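Local coordinates for protein pyroglutamyl-peptidase I (Fervidobacterium islandicum, PDB 6LTQ) that probably removes the pyroglutamyl residue from the N-terminus of peptides, as a thermostable cysteine peptidase of the pyroglutamyl-peptidase I family, at residues G26-K38 and H180-E192. Residues are numbered along the deposited sequence; the frame is centred on the assembly and turned at random.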
loop_
_atom_site.group_PDB
_atom_site.type_symbol
_atom_site.label_atom_id
_atom_site.label_comp_id
_atom_site.label_asym_id
_atom_site.label_seq_id
_atom_site.Cartn_x
_atom_site.Cartn_y
_atom_site.Cartn_z
ATOM N N GLY D 26 8.482 20.443 -5.325
ATOM C CA GLY D 26 8.674 19.533 -4.208
ATOM C C GLY D 26 10.055 18.923 -4.116
ATOM O O GLY D 26 10.204 17.821 -3.580
ATOM N N GLY D 27 11.072 19.598 -4.646
ATOM C CA GLY D 27 12.416 19.078 -4.615
ATOM C C GLY D 27 12.805 18.224 -5.801
ATOM O O GLY D 27 13.971 17.814 -5.892
ATOM N N GLU D 28 11.878 17.924 -6.705
ATOM C CA GLU D 28 12.231 17.181 -7.907
ATOM C C GLU D 28 12.944 18.087 -8.906
ATOM O O GLU D 28 12.712 19.295 -8.951
ATOM C CB GLU D 28 10.978 16.569 -8.545
ATOM C CG GLU D 28 10.233 15.575 -7.638
ATOM C CD GLU D 28 11.014 14.277 -7.402
ATOM O OE1 GLU D 28 11.816 13.880 -8.285
ATOM O OE2 GLU D 28 10.827 13.658 -6.324
ATOM N N LYS D 29 13.815 17.493 -9.721
ATOM C CA LYS D 29 14.459 18.239 -10.795
ATOM C C LYS D 29 13.746 18.076 -12.128
ATOM O O LYS D 29 14.095 18.756 -13.094
ATOM C CB LYS D 29 15.929 17.824 -10.934
ATOM C CG LYS D 29 16.217 16.383 -10.534
ATOM C CD LYS D 29 17.715 16.069 -10.561
ATOM C CE LYS D 29 18.220 15.877 -11.985
ATOM N NZ LYS D 29 19.465 15.054 -12.041
ATOM N N VAL D 30 12.779 17.166 -12.214
ATOM C CA VAL D 30 12.021 16.947 -13.433
ATOM C C VAL D 30 10.553 16.751 -13.053
ATOM O O VAL D 30 10.212 16.497 -11.897
ATOM C CB VAL D 30 12.549 15.728 -14.230
ATOM C CG1 VAL D 30 12.141 14.424 -13.563
ATOM C CG2 VAL D 30 12.049 15.757 -15.633
ATOM N N ASN D 31 9.694 16.891 -14.042
ATOM C CA ASN D 31 8.272 16.610 -13.896
ATOM C C ASN D 31 7.827 15.840 -15.130
ATOM O O ASN D 31 7.991 16.331 -16.257
ATOM C CB ASN D 31 7.477 17.909 -13.727
ATOM C CG ASN D 31 6.010 17.663 -13.371
ATOM O OD1 ASN D 31 5.375 16.736 -13.893
ATOM N ND2 ASN D 31 5.455 18.524 -12.513
ATOM N N PRO D 32 7.276 14.626 -14.971
ATOM C CA PRO D 32 6.867 13.860 -16.160
ATOM C C PRO D 32 5.883 14.595 -17.058
ATOM O O PRO D 32 5.917 14.396 -18.278
ATOM C CB PRO D 32 6.240 12.583 -15.562
ATOM C CG PRO D 32 5.815 12.985 -14.179
ATOM C CD PRO D 32 6.881 13.952 -13.717
ATOM N N SER D 33 4.965 15.385 -16.498
ATOM C CA SER D 33 4.048 16.143 -17.350
ATOM C C SER D 33 4.808 17.106 -18.266
ATOM O O SER D 33 4.510 17.197 -19.460
ATOM C CB SER D 33 2.993 16.873 -16.517
ATOM O OG SER D 33 3.546 17.810 -15.615
ATOM N N MET D 34 5.773 17.844 -17.717
ATOM C CA MET D 34 6.563 18.765 -18.543
ATOM C C MET D 34 7.334 18.011 -19.627
ATOM O O MET D 34 7.334 18.413 -20.798
ATOM C CB MET D 34 7.517 19.563 -17.643
ATOM C CG MET D 34 8.409 20.656 -18.333
ATOM S SD MET D 34 9.291 21.543 -17.032
ATOM C CE MET D 34 10.504 22.425 -18.022
ATOM N N ARG D 35 7.966 16.884 -19.271
ATOM C CA ARG D 35 8.744 16.143 -20.267
ATOM C C ARG D 35 7.872 15.616 -21.401
ATOM O O ARG D 35 8.274 15.678 -22.568
ATOM C CB ARG D 35 9.487 14.977 -19.620
ATOM C CG ARG D 35 10.467 15.394 -18.570
ATOM C CD ARG D 35 11.810 15.734 -19.178
ATOM N NE ARG D 35 12.344 14.630 -19.965
ATOM C CZ ARG D 35 13.185 13.719 -19.488
ATOM N NH1 ARG D 35 13.628 12.747 -20.278
ATOM N NH2 ARG D 35 13.579 13.776 -18.221
ATOM N N ILE D 36 6.682 15.084 -21.087
ATOM C CA ILE D 36 5.793 14.577 -22.139
ATOM C C ILE D 36 5.349 15.708 -23.056
ATOM O O ILE D 36 5.244 15.537 -24.280
ATOM C CB ILE D 36 4.565 13.862 -21.541
ATOM C CG1 ILE D 36 4.951 12.602 -20.773
ATOM C CG2 ILE D 36 3.544 13.508 -22.647
ATOM C CD1 ILE D 36 3.725 11.955 -20.103
ATOM N N VAL D 37 5.011 16.860 -22.470
ATOM C CA VAL D 37 4.558 17.984 -23.279
ATOM C C VAL D 37 5.670 18.414 -24.237
ATOM O O VAL D 37 5.431 18.624 -25.435
ATOM C CB VAL D 37 4.102 19.144 -22.375
ATOM C CG1 VAL D 37 3.925 20.426 -23.211
ATOM C CG2 VAL D 37 2.782 18.806 -21.663
ATOM N N LYS D 38 6.903 18.499 -23.727
ATOM C CA LYS D 38 8.048 18.830 -24.579
ATOM C C LYS D 38 8.229 17.782 -25.663
ATOM O O LYS D 38 8.500 18.114 -26.821
ATOM C CB LYS D 38 9.330 18.946 -23.744
ATOM C CG LYS D 38 9.359 20.110 -22.753
ATOM C CD LYS D 38 10.711 20.161 -22.005
ATOM C CE LYS D 38 11.124 18.783 -21.449
ATOM N NZ LYS D 38 12.264 18.832 -20.481
ATOM N N HIS D 180 -3.285 12.284 -14.345
ATOM C CA HIS D 180 -2.160 12.146 -13.443
ATOM C C HIS D 180 -1.222 11.038 -13.898
ATOM O O HIS D 180 -1.649 10.002 -14.416
ATOM C CB HIS D 180 -2.634 11.885 -12.016
ATOM C CG HIS D 180 -2.720 13.128 -11.182
ATOM N ND1 HIS D 180 -3.818 13.433 -10.409
ATOM C CD2 HIS D 180 -1.855 14.164 -11.030
ATOM C CE1 HIS D 180 -3.614 14.581 -9.784
ATOM N NE2 HIS D 180 -2.435 15.052 -10.152
ATOM N N LEU D 181 0.070 11.245 -13.635
ATOM C CA LEU D 181 1.140 10.422 -14.164
ATOM C C LEU D 181 2.039 9.894 -13.049
ATOM O O LEU D 181 2.332 10.618 -12.079
ATOM C CB LEU D 181 2.016 11.227 -15.151
ATOM C CG LEU D 181 1.269 11.869 -16.310
ATOM C CD1 LEU D 181 2.181 12.954 -16.950
ATOM C CD2 LEU D 181 0.857 10.805 -17.323
ATOM N N PRO D 182 2.512 8.655 -13.190
ATOM C CA PRO D 182 3.496 8.123 -12.237
ATOM C C PRO D 182 4.786 8.926 -12.259
ATOM O O PRO D 182 5.087 9.637 -13.216
ATOM C CB PRO D 182 3.754 6.688 -12.746
ATOM C CG PRO D 182 2.512 6.317 -13.542
ATOM C CD PRO D 182 2.067 7.646 -14.175
ATOM N N PHE D 183 5.561 8.787 -11.184
ATOM C CA PHE D 183 6.972 9.164 -11.234
ATOM C C PHE D 183 7.657 8.504 -12.428
ATOM O O PHE D 183 7.335 7.373 -12.809
ATOM C CB PHE D 183 7.688 8.701 -9.973
ATOM C CG PHE D 183 7.612 9.651 -8.825
ATOM C CD1 PHE D 183 7.751 11.020 -9.011
ATOM C CD2 PHE D 183 7.459 9.166 -7.550
ATOM C CE1 PHE D 183 7.731 11.880 -7.931
ATOM C CE2 PHE D 183 7.427 10.031 -6.456
ATOM C CZ PHE D 183 7.565 11.385 -6.654
ATOM N N LEU D 184 8.621 9.213 -13.019
ATOM C CA LEU D 184 9.574 8.561 -13.899
ATOM C C LEU D 184 10.517 7.685 -13.075
ATOM O O LEU D 184 10.785 7.978 -11.906
ATOM C CB LEU D 184 10.401 9.591 -14.687
ATOM C CG LEU D 184 9.617 10.507 -15.636
ATOM C CD1 LEU D 184 10.546 11.607 -16.180
ATOM C CD2 LEU D 184 8.975 9.742 -16.791
ATOM N N PRO D 185 11.045 6.614 -13.665
ATOM C CA PRO D 185 11.995 5.772 -12.916
ATOM C C PRO D 185 13.167 6.563 -12.343
ATOM O O PRO D 185 13.580 6.311 -11.199
ATOM C CB PRO D 185 12.441 4.741 -13.954
ATOM C CG PRO D 185 11.300 4.681 -14.935
ATOM C CD PRO D 185 10.761 6.094 -15.010
ATOM N N GLU D 186 13.670 7.568 -13.068
ATOM C CA GLU D 186 14.791 8.342 -12.527
ATOM C C GLU D 186 14.419 9.093 -11.248
ATOM O O GLU D 186 15.287 9.337 -10.397
ATOM C CB GLU D 186 15.307 9.314 -13.581
ATOM C CG GLU D 186 14.293 10.353 -13.974
ATOM C CD GLU D 186 14.633 11.002 -15.290
ATOM O OE1 GLU D 186 15.220 12.109 -15.264
ATOM O OE2 GLU D 186 14.324 10.398 -16.342
ATOM N N GLN D 187 13.139 9.452 -11.079
ATOM C CA GLN D 187 12.712 10.133 -9.856
ATOM C C GLN D 187 12.640 9.182 -8.670
ATOM O O GLN D 187 12.779 9.619 -7.521
ATOM C CB GLN D 187 11.340 10.794 -10.042
ATOM C CG GLN D 187 11.319 11.869 -11.137
ATOM C CD GLN D 187 9.939 12.463 -11.360
ATOM O OE1 GLN D 187 9.123 11.897 -12.089
ATOM N NE2 GLN D 187 9.674 13.621 -10.733
ATOM N N VAL D 188 12.368 7.899 -8.913
ATOM C CA VAL D 188 12.356 6.953 -7.798
ATOM C C VAL D 188 13.770 6.499 -7.488
ATOM O O VAL D 188 14.101 6.223 -6.328
ATOM C CB VAL D 188 11.431 5.761 -8.101
ATOM C CG1 VAL D 188 11.540 4.657 -7.014
ATOM C CG2 VAL D 188 9.974 6.246 -8.223
ATOM N N ALA D 189 14.627 6.437 -8.504
ATOM C CA ALA D 189 15.984 5.940 -8.294
ATOM C C ALA D 189 16.775 6.783 -7.288
ATOM O O ALA D 189 17.723 6.270 -6.683
ATOM C CB ALA D 189 16.700 5.862 -9.637
ATOM N N THR D 190 16.396 8.045 -7.077
ATOM C CA THR D 190 17.069 8.943 -6.134
ATOM C C THR D 190 16.497 8.914 -4.717
ATOM O O THR D 190 17.010 9.624 -3.845
ATOM C CB THR D 190 17.038 10.378 -6.661
ATOM O OG1 THR D 190 15.684 10.840 -6.714
ATOM C CG2 THR D 190 17.634 10.431 -8.054
ATOM N N LYS D 191 15.450 8.133 -4.464
ATOM C CA LYS D 191 14.714 8.188 -3.197
ATOM C C LYS D 191 15.399 7.357 -2.107
ATOM O O LYS D 191 16.035 6.336 -2.378
ATOM C CB LYS D 191 13.275 7.714 -3.402
ATOM C CG LYS D 191 12.484 8.567 -4.380
ATOM C CD LYS D 191 12.064 9.901 -3.811
ATOM C CE LYS D 191 11.249 10.785 -4.781
ATOM N NZ LYS D 191 12.093 11.439 -5.814
ATOM N N GLU D 192 15.165 7.763 -0.867
ATOM C CA GLU D 192 15.798 7.379 0.381
ATOM C C GLU D 192 14.928 6.338 1.034
ATOM O O GLU D 192 13.723 6.400 0.867
ATOM C CB GLU D 192 15.653 8.622 1.220
ATOM C CG GLU D 192 14.374 9.189 0.661
ATOM C CD GLU D 192 13.938 10.514 1.069
ATOM O OE1 GLU D 192 13.325 11.277 0.245
ATOM O OE2 GLU D 192 14.116 10.896 2.283
HETATM O O HOH W 1 14.462 12.910 -7.655
#
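Q187 reaches from the short helix 185-189 to E28, V30 and P32, and its side chain from CB to the amide meets them in turn. Q187 CB rests 3.6 Å from E28 OE1; Q187 CG, anti to its own carbonyl carbon (chi1 -61°), packs 3.6 Å from V30 CG1, and its CD lies almost as near that methyl. At the tip, Q187 NE2 donates to E28 OE1 at 3.3 Å, coming from above the carboxylate plane, and also bonds Q83 on strand 77-83. Q187 OE1 accepts from L184 N in a nearly straight bond (2.9 Å, 163°), the third helical residue thus holding the N-cap N-H, while lying against P32 CD. Replacing Q187 by an alanine would remove the amide, and E28 OE1, L184 N and Q83 would probably each lose a bond, with a gap opened beside V30 CG1. E28 OE2, through its syn lone pair, forms a 2.6 Å salt bridge with K191 NZ, which also donates to Q187 O. Farther along, N31 OD1 caps helix 32-40 at S33 N, P32 CB packs on L184 CG (4.0 Å), and I36 and L181 meet tip to tip, CD1 to CD1, at 3.7 Å. The contact thus seats the start of helix 32-40 against helix 185-189 and the end of strand 175-181, where H180 bonds E93 and the cysteinesulfonic acid at position 156, consistent with the family's Cys-His-Glu triad; P144 and K142 of a second subunit pack on helix 185-189.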